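Scytalidopepsin B (Scytalidium lignicola, PDB 2IFR) is a fungal acid endopeptidase of the glutamic peptidase family, which cleaves peptide bonds in proteins, probably best at acidic pH. Local coordinates at residues L105-T109 against T110-V114. Numbering follows the deposited sequence.
Sequences LENLT and TGQKV
The side-chain oxygen OD1 of N107 takes two backbone N-H groups of the turn that follows: N of T109 lies 2.7 Å from OD1 in the plane of the amide, while N of T110, 3.0 Å from OD1, sits well above that plane. With chi1 at -173°, CG of N107 swings beside its own carbonyl carbon, bringing OD1 over the turn. Asparagine suits this place because its other branch, ND2, is a donor, bonded to T82 O and D87 OD2. The side chain of T110 crosses that of N107 at about a right angle, its OG1 3.2 Å from N107 CB.

The main-chain oxygen of N107 receives G111 N at 2.8 Å and, more weakly, the N-H groups of T110 and Q112. G111 has phi 86°, where a CB would press against the preceding carbonyl oxygen, which explains the glycine. N107 N returns a bond to Q112 O, and beyond it L105 N to V114 O and V114 N to L105 O are both 2.9 Å and nearly straight.

On one face E106 and K113, both extended, cross at a slant, CG of E106 3.8 Å from K113 CB; their opposite charges, OE2 and NZ, remain 4.1 Å apart, so attraction there is probably modest. On the other face the CB methylene of L105 meets the CG2 methyl of V114, while the rest of the leucine turns away from that strand; both side chains also touch F78. The whole is a beta hairpin of strands 100-107 and 112-118 at the surface of this all-beta peptidase, whose connection combines an Asx turn at N107 with a G1 beta bulge, G111 and Q112 both facing N107.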
loop_
_atom_site.group_PDB
_atom_site.type_symbol
_atom_site.label_atom_id
_atom_site.label_comp_id
_atom_site.label_asym_id
_atom_site.label_seq_id
_atom_site.Cartn_x
_atom_site.Cartn_y
_atom_site.Cartn_z
ATOM N N LEU A 105 -10.639 4.504 -3.223
ATOM C CA LEU A 105 -9.881 4.029 -4.384
ATOM C C LEU A 105 -10.652 4.474 -5.602
ATOM O O LEU A 105 -11.862 4.111 -5.759
ATOM C CB LEU A 105 -9.816 2.503 -4.349
ATOM C CG LEU A 105 -8.521 1.801 -4.686
ATOM C CD1 LEU A 105 -7.363 2.508 -3.973
ATOM C CD2 LEU A 105 -8.616 0.352 -4.271
ATOM N N GLU A 106 -10.033 5.266 -6.465
ATOM C CA GLU A 106 -10.722 5.715 -7.659
ATOM C C GLU A 106 -9.956 5.420 -8.953
ATOM O O GLU A 106 -8.771 5.895 -9.140
ATOM C CB GLU A 106 -11.007 7.218 -7.572
ATOM C CG GLU A 106 -11.798 7.727 -8.758
ATOM C CD GLU A 106 -12.090 9.220 -8.692
ATOM O OE1 GLU A 106 -12.626 9.752 -9.684
ATOM O OE2 GLU A 106 -11.788 9.865 -7.660
ATOM N N ASN A 107 -10.572 4.649 -9.851
ATOM C CA ASN A 107 -9.945 4.363 -11.134
ATOM C C ASN A 107 -10.250 5.553 -12.025
ATOM O O ASN A 107 -11.387 5.677 -12.607
ATOM C CB ASN A 107 -10.507 3.097 -11.757
ATOM C CG ASN A 107 -9.756 2.698 -13.007
ATOM O OD1 ASN A 107 -9.285 3.615 -13.790
ATOM N ND2 ASN A 107 -9.645 1.479 -13.220
ATOM N N LEU A 108 -9.284 6.453 -12.143
ATOM C CA LEU A 108 -9.472 7.646 -12.938
ATOM C C LEU A 108 -9.627 7.308 -14.399
ATOM O O LEU A 108 -10.146 8.129 -15.195
ATOM C CB LEU A 108 -8.293 8.588 -12.769
ATOM C CG LEU A 108 -7.940 8.978 -11.341
ATOM C CD1 LEU A 108 -6.760 9.971 -11.379
ATOM C CD2 LEU A 108 -9.152 9.603 -10.656
ATOM N N THR A 109 -9.220 6.117 -14.791
ATOM C CA THR A 109 -9.333 5.770 -16.199
ATOM C C THR A 109 -10.747 5.322 -16.567
ATOM O O THR A 109 -11.242 5.639 -17.683
ATOM C CB THR A 109 -8.309 4.674 -16.567
ATOM O OG1 THR A 109 -6.997 5.136 -16.216
ATOM C CG2 THR A 109 -8.339 4.389 -18.062
ATOM N N THR A 110 -11.419 4.620 -15.666
ATOM C CA THR A 110 -12.769 4.117 -15.943
ATOM C C THR A 110 -13.890 4.973 -15.336
ATOM O O THR A 110 -15.100 4.851 -15.743
ATOM C CB THR A 110 -12.929 2.695 -15.410
ATOM O OG1 THR A 110 -12.780 2.707 -13.988
ATOM C CG2 THR A 110 -11.863 1.779 -16.009
ATOM N N GLY A 111 -13.537 5.824 -14.382
ATOM C CA GLY A 111 -14.535 6.651 -13.736
ATOM C C GLY A 111 -15.207 5.949 -12.564
ATOM O O GLY A 111 -16.241 6.450 -12.040
ATOM N N GLN A 112 -14.677 4.811 -12.127
ATOM C CA GLN A 112 -15.273 4.092 -10.999
ATOM C C GLN A 112 -14.606 4.509 -9.705
ATOM O O GLN A 112 -13.361 4.861 -9.681
ATOM C CB GLN A 112 -15.112 2.601 -11.165
ATOM C CG GLN A 112 -15.357 2.128 -12.554
ATOM C CD GLN A 112 -14.848 0.723 -12.745
ATOM O OE1 GLN A 112 -15.641 -0.273 -12.558
ATOM N NE2 GLN A 112 -13.624 0.617 -13.064
ATOM N N LYS A 113 -15.365 4.444 -8.618
ATOM C CA LYS A 113 -14.855 4.857 -7.328
ATOM C C LYS A 113 -15.538 4.122 -6.194
ATOM O O LYS A 113 -16.799 3.875 -6.211
ATOM C CB LYS A 113 -15.032 6.361 -7.182
ATOM C CG LYS A 113 -14.577 6.922 -5.863
ATOM C CD LYS A 113 -14.612 8.427 -5.918
ATOM C CE LYS A 113 -14.490 9.025 -4.532
ATOM N NZ LYS A 113 -14.497 10.509 -4.587
ATOM N N VAL A 114 -14.734 3.739 -5.215
ATOM C CA VAL A 114 -15.212 3.023 -4.053
ATOM C C VAL A 114 -14.638 3.673 -2.810
ATOM O O VAL A 114 -13.517 4.307 -2.837
ATOM C CB VAL A 114 -14.757 1.549 -4.085
ATOM C CG1 VAL A 114 -15.523 0.783 -5.148
ATOM C CG2 VAL A 114 -13.267 1.480 -4.407
#